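Local coordinates for uncharacterized egV family protein COG1307 (Ruminococcus gnavus, PDB 3JR7), which is of unknown function but, as a DegV family protein, probably binds lipids, at residues A139-T144 and S275-D280; L249-C254 and E258-V263. All coordinates share one frame; numbering follows the deposited sequence.

Interaction 1 of 2, residues A139-T144 and S275-D280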
loop_
_atom_site.group_PDB
_atom_site.type_symbol
_atom_site.label_atom_id
_atom_site.label_comp_id
_atom_site.label_asym_id
_atom_site.label_seq_id
_atom_site.Cartn_x
_atom_site.Cartn_y
_atom_site.Cartn_z
ATOM N N ALA A 139 -0.648 3.374 0.190
ATOM C CA ALA A 139 -0.717 2.233 1.086
ATOM C C ALA A 139 -0.953 1.026 0.202
ATOM O O ALA A 139 -1.301 1.155 -0.981
ATOM C CB ALA A 139 -1.890 2.380 2.067
ATOM N N SER A 140 -0.780 -0.154 0.772
ATOM C CA SER A 140 -1.261 -1.404 0.185
ATOM C C SER A 140 -0.639 -1.551 -1.197
ATOM O O SER A 140 0.580 -1.391 -1.341
ATOM C CB SER A 140 -2.809 -1.419 0.179
ATOM O OG SER A 140 -3.368 -2.562 -0.505
ATOM N N VAL A 141 -1.454 -1.775 -2.208
ATOM C CA VAL A 141 -0.989 -2.014 -3.567
ATOM C C VAL A 141 -0.349 -0.790 -4.244
ATOM O O VAL A 141 0.368 -0.927 -5.253
ATOM C CB VAL A 141 -2.072 -2.659 -4.513
ATOM C CG1 VAL A 141 -2.250 -4.162 -4.192
ATOM C CG2 VAL A 141 -3.378 -1.879 -4.480
ATOM N N GLY A 142 -0.563 0.395 -3.686
ATOM C CA GLY A 142 0.249 1.569 -4.103
ATOM C C GLY A 142 1.746 1.264 -3.889
ATOM O O GLY A 142 2.576 1.519 -4.753
ATOM N N GLU A 143 2.080 0.674 -2.738
ATOM C CA GLU A 143 3.486 0.296 -2.443
ATOM C C GLU A 143 3.959 -0.814 -3.383
ATOM O O GLU A 143 5.099 -0.806 -3.890
ATOM C CB GLU A 143 3.603 -0.153 -0.999
ATOM C CG GLU A 143 3.286 0.959 0.019
ATOM C CD GLU A 143 3.283 0.461 1.452
ATOM O OE1 GLU A 143 4.293 -0.108 1.889
ATOM O OE2 GLU A 143 2.254 0.637 2.136
ATOM N N THR A 144 3.074 -1.785 -3.611
ATOM C CA THR A 144 3.345 -2.916 -4.464
ATOM C C THR A 144 3.744 -2.413 -5.838
ATOM O O THR A 144 4.783 -2.817 -6.402
ATOM C CB THR A 144 2.091 -3.804 -4.622
ATOM O OG1 THR A 144 1.552 -4.131 -3.330
ATOM C CG2 THR A 144 2.417 -5.042 -5.393
ATOM N N SER A 275 -1.691 -3.923 -17.968
ATOM C CA SER A 275 -2.117 -5.140 -17.330
ATOM C C SER A 275 -2.688 -4.776 -15.968
ATOM O O SER A 275 -2.565 -3.627 -15.502
ATOM C CB SER A 275 -0.937 -6.123 -17.146
ATOM O OG SER A 275 0.068 -5.580 -16.299
ATOM N N SER A 276 -3.317 -5.757 -15.334
ATOM C CA SER A 276 -3.793 -5.564 -13.976
ATOM C C SER A 276 -3.690 -6.842 -13.156
ATOM O O SER A 276 -3.590 -7.954 -13.693
ATOM C CB SER A 276 -5.239 -5.044 -13.977
ATOM O OG SER A 276 -6.136 -6.057 -14.435
ATOM N N PHE A 277 -3.736 -6.676 -11.847
ATOM C CA PHE A 277 -3.788 -7.793 -11.006
ATOM C C PHE A 277 -4.544 -7.499 -9.748
ATOM O O PHE A 277 -4.723 -6.331 -9.373
ATOM C CB PHE A 277 -2.367 -8.257 -10.692
ATOM C CG PHE A 277 -1.565 -7.275 -9.905
ATOM C CD1 PHE A 277 -1.629 -7.263 -8.515
ATOM C CD2 PHE A 277 -0.726 -6.382 -10.547
ATOM C CE1 PHE A 277 -0.881 -6.358 -7.776
ATOM C CE2 PHE A 277 0.074 -5.472 -9.784
ATOM C CZ PHE A 277 -0.033 -5.466 -8.419
ATOM N N ILE A 278 -4.964 -8.590 -9.088
ATOM C CA ILE A 278 -5.727 -8.558 -7.851
ATOM C C ILE A 278 -4.977 -9.305 -6.768
ATOM O O ILE A 278 -4.419 -10.389 -7.033
ATOM C CB ILE A 278 -7.120 -9.240 -8.058
ATOM C CG1 ILE A 278 -7.979 -8.457 -9.073
ATOM C CG2 ILE A 278 -7.844 -9.367 -6.765
ATOM C CD1 ILE A 278 -9.315 -9.165 -9.445
ATOM N N VAL A 279 -4.952 -8.762 -5.563
ATOM C CA VAL A 279 -4.315 -9.412 -4.406
ATOM C C VAL A 279 -5.169 -9.321 -3.176
ATOM O O VAL A 279 -5.992 -8.401 -3.041
ATOM C CB VAL A 279 -2.959 -8.791 -4.008
ATOM C CG1 VAL A 279 -1.972 -9.142 -4.986
ATOM C CG2 VAL A 279 -3.079 -7.231 -3.790
ATOM N N ASP A 280 -4.935 -10.264 -2.265
ATOM C CA ASP A 280 -5.513 -10.239 -0.940
ATOM C C ASP A 280 -4.784 -9.220 -0.122
ATOM O O ASP A 280 -3.563 -9.095 -0.224
ATOM C CB ASP A 280 -5.405 -11.594 -0.242
ATOM C CG ASP A 280 -6.255 -12.656 -0.930
ATOM O OD1 ASP A 280 -7.470 -12.604 -0.769
ATOM O OD2 ASP A 280 -5.702 -13.459 -1.691
#
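Thr144, which meets Phe277 across the contact, shares an acceptor with Glu143. Ser140 O takes Glu143 N at 2.9 Å and, weakly, Thr144 N at 3.4 Å. These bonds belong to the first turn of helix 141-155. That turn lies against strand 275-280, the outermost strand on one side of the six-stranded mixed sheet in this DegV family alpha/beta fold. The contact is buried and apolar, and no hydrogen bond crosses it.

Thr144 divides its work between its two branches. OG1 stands beside the backbone N (chi1 -51°) and is hydrogen-bonded to Glu31 O. CG2 is then anti to the backbone N and lies 3.9 Å from Phe277 CZ. The methyl therefore faces the strand while the hydroxyl is satisfied on the loop. Phe277 starts off alongside the helix turn rather than at it. Its CG sits between the backbone N and the carbonyl carbon, chi1 65°, and this brings CE1 and CZ of the ring in toward the helix turn. The ring meets both Val141 and Thr144 obliquely. Val141 CG1 is 4.4 Å from Phe277 CE1.

Val141 and Val279 point at each other tip to tip. Their methyls, Val141 CG1 and Val279 CG2, are modelled 3.2 Å apart. This is tighter than normal carbon packing, so the exact spacing is doubtful. Val141 also touches Ala250 and Val297, so this one side chain meets three neighbouring strands of the sheet.

On the reverse face of strand 275-280, Ile278 packs on helix 257-270. Ala139, just before the turn, belongs to the pocket that holds the polyether ligand in this crystal. Its carbonyl oxygen accepts a bond from the helix start: Gly142 N reaches Ala139 O at 2.9 Å.

Interaction 2 of 2, residues L249-C254 and E258-V263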
loop_
_atom_site.group_PDB
_atom_site.type_symbol
_atom_site.label_atom_id
_atom_site.label_comp_id
_atom_site.label_asym_id
_atom_site.label_seq_id
_atom_site.Cartn_x
_atom_site.Cartn_y
_atom_site.Cartn_z
ATOM N N LEU A 249 -2.552 -1.682 -13.385
ATOM C CA LEU A 249 -3.570 -1.373 -12.418
ATOM C C LEU A 249 -3.603 -2.478 -11.367
ATOM O O LEU A 249 -3.535 -3.653 -11.682
ATOM C CB LEU A 249 -4.931 -1.207 -13.105
ATOM C CG LEU A 249 -6.033 -0.797 -12.132
ATOM C CD1 LEU A 249 -6.897 0.364 -12.714
ATOM C CD2 LEU A 249 -6.837 -2.029 -11.789
ATOM N N ALA A 250 -3.698 -2.091 -10.112
ATOM C CA ALA A 250 -3.706 -3.035 -9.021
ATOM C C ALA A 250 -4.945 -2.878 -8.202
ATOM O O ALA A 250 -5.423 -1.755 -7.950
ATOM C CB ALA A 250 -2.432 -2.893 -8.126
ATOM N N ILE A 251 -5.466 -4.019 -7.767
ATOM C CA ILE A 251 -6.631 -4.076 -6.892
ATOM C C ILE A 251 -6.351 -4.974 -5.684
ATOM O O ILE A 251 -5.970 -6.119 -5.840
ATOM C CB ILE A 251 -7.874 -4.602 -7.630
ATOM C CG1 ILE A 251 -8.223 -3.714 -8.814
ATOM C CG2 ILE A 251 -9.083 -4.679 -6.700
ATOM C CD1 ILE A 251 -9.053 -4.416 -9.856
ATOM N N ALA A 252 -6.522 -4.457 -4.481
ATOM C CA ALA A 252 -6.464 -5.284 -3.306
ATOM C C ALA A 252 -7.850 -5.359 -2.715
ATOM O O ALA A 252 -8.597 -4.368 -2.726
ATOM C CB ALA A 252 -5.476 -4.721 -2.282
ATOM N N HIS A 253 -8.200 -6.536 -2.198
ATOM C CA HIS A 253 -9.506 -6.763 -1.590
ATOM C C HIS A 253 -9.323 -7.491 -0.285
ATOM O O HIS A 253 -8.353 -8.251 -0.115
ATOM C CB HIS A 253 -10.417 -7.566 -2.529
ATOM C CG HIS A 253 -10.064 -9.014 -2.591
ATOM N ND1 HIS A 253 -9.115 -9.519 -3.450
ATOM C CD2 HIS A 253 -10.498 -10.060 -1.855
ATOM C CE1 HIS A 253 -9.007 -10.827 -3.262
ATOM N NE2 HIS A 253 -9.822 -11.175 -2.292
ATOM N N CYS A 254 -10.210 -7.198 0.659
ATOM C CA CYS A 254 -10.211 -7.884 1.936
ATOM C C CYS A 254 -11.412 -8.835 2.002
ATOM O O CYS A 254 -12.511 -8.404 2.332
ATOM C CB CYS A 254 -10.313 -6.875 3.076
ATOM S SG CYS A 254 -10.186 -7.664 4.701
ATOM N N GLU A 258 -14.844 -11.619 -5.449
ATOM C CA GLU A 258 -15.769 -11.365 -6.561
ATOM C C GLU A 258 -16.043 -9.880 -6.731
ATOM O O GLU A 258 -16.189 -9.395 -7.843
ATOM C CB GLU A 258 -17.092 -12.129 -6.404
ATOM C CG GLU A 258 -16.990 -13.623 -6.832
ATOM C CD GLU A 258 -16.432 -13.864 -8.264
ATOM O OE1 GLU A 258 -16.840 -13.179 -9.251
ATOM O OE2 GLU A 258 -15.551 -14.761 -8.393
ATOM N N ARG A 259 -16.117 -9.161 -5.629
ATOM C CA ARG A 259 -16.162 -7.703 -5.702
ATOM C C ARG A 259 -14.897 -7.124 -6.395
ATOM O O ARG A 259 -15.004 -6.231 -7.212
ATOM C CB ARG A 259 -16.327 -7.145 -4.314
ATOM C CG ARG A 259 -16.434 -5.640 -4.272
ATOM C CD ARG A 259 -16.687 -5.200 -2.842
ATOM N NE ARG A 259 -18.012 -5.636 -2.455
ATOM C CZ ARG A 259 -18.459 -5.788 -1.212
ATOM N NH1 ARG A 259 -17.688 -5.578 -0.155
ATOM N NH2 ARG A 259 -19.719 -6.153 -1.034
ATOM N N ALA A 260 -13.713 -7.661 -6.096
ATOM C CA ALA A 260 -12.511 -7.262 -6.810
ATOM C C ALA A 260 -12.643 -7.489 -8.326
ATOM O O ALA A 260 -12.294 -6.621 -9.152
ATOM C CB ALA A 260 -11.273 -7.996 -6.258
ATOM N N LYS A 261 -13.140 -8.647 -8.702
ATOM C CA LYS A 261 -13.311 -8.952 -10.123
ATOM C C LYS A 261 -14.290 -8.011 -10.828
ATOM O O LYS A 261 -14.081 -7.651 -11.979
ATOM C CB LYS A 261 -13.748 -10.417 -10.303
ATOM C CG LYS A 261 -12.562 -11.366 -10.118
ATOM C CD LYS A 261 -12.926 -12.795 -10.342
ATOM C CE LYS A 261 -11.835 -13.772 -9.876
ATOM N NZ LYS A 261 -10.459 -13.402 -10.363
ATOM N N GLU A 262 -15.344 -7.625 -10.129
ATOM C CA GLU A 262 -16.336 -6.703 -10.684
ATOM C C GLU A 262 -15.726 -5.309 -10.884
ATOM O O GLU A 262 -15.933 -4.668 -11.906
ATOM C CB GLU A 262 -17.569 -6.635 -9.776
ATOM C CG GLU A 262 -18.619 -5.611 -10.176
ATOM C CD GLU A 262 -19.218 -5.889 -11.581
ATOM O OE1 GLU A 262 -18.928 -6.953 -12.192
ATOM O OE2 GLU A 262 -19.969 -5.021 -12.078
ATOM N N VAL A 263 -14.922 -4.858 -9.922
ATOM C CA VAL A 263 -14.209 -3.591 -10.074
ATOM C C VAL A 263 -13.288 -3.643 -11.266
ATOM O O VAL A 263 -13.255 -2.707 -12.050
ATOM C CB VAL A 263 -13.458 -3.209 -8.766
ATOM C CG1 VAL A 263 -12.513 -2.034 -8.980
ATOM C CG2 VAL A 263 -14.495 -2.934 -7.698
#
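Ala260 CB packs against both His253 and Ile251. It belongs to helix 257-270, and the two larger residues belong to strand 248-253, two residues apart on the same side of it. Strand and helix are the first two elements of a beta-alpha-beta unit completed by strand 275-280. The axes of the short segments 249-253 and 258-263 run nearly antiparallel, at 156°, and approach to 8.4 Å.

Ile251 uses both of its branches. CG2, anti to the backbone N, reaches Ala260 CB at 4.0 Å. The other branch starts beside the backbone N and runs out almost fully extended. Its tip, CD1, comes 4.0 Å from Ala260 O and 4.3 Å from Val263 CG1. Ile251 thus spans one turn of the helix, from Ala260 to Val263.

His253 holds its CG in the tight place between its own N and carbonyl carbon, chi1 75°. The ring is turned roughly across the CA-CB bond, with chi2 at -86°. This sets the ring root beside the alanine methyl: Ala260 CB lies 3.9 Å from His253 CB and also 3.9 Å from His253 ND1. The methyl meets the ring obliquely. These are packing contacts, and no hydrogen bond joins the two segments.

All four touching residues are buried. The backbones come closest here, with Ala260 CA 6.0 Å from His253 CA, consistent with the small size of the alanine side chain.

The helix spreads over the adjoining strands as well. Ala260 touches Ile278 on strand 275-280 and Ile294 on strand 294-297, and Val263 touches Val296. On the other face of the sheet, Ala252 touches Val141 and Ala250 touches Leu145, both of helix 141-155.

From the N terminus, the chain first passes 139-144, the start of helix 141-155. It then runs through 130 residues before strand 275-280 returns to that helix and closes the long loop of interaction 1. Interaction 2 is nested inside this loop. It closes a much shorter one, in which strand 248-253 turns straight into helix 257-270 with three residues between the segments. The same helix leads on to strand 275-280. The two strands are parallel neighbours, joined by backbone bonds such as Val279 N to Ile251 O at 2.8 Å. Together the contacts place helices 141-155 and 257-270 on opposite faces of one sheet.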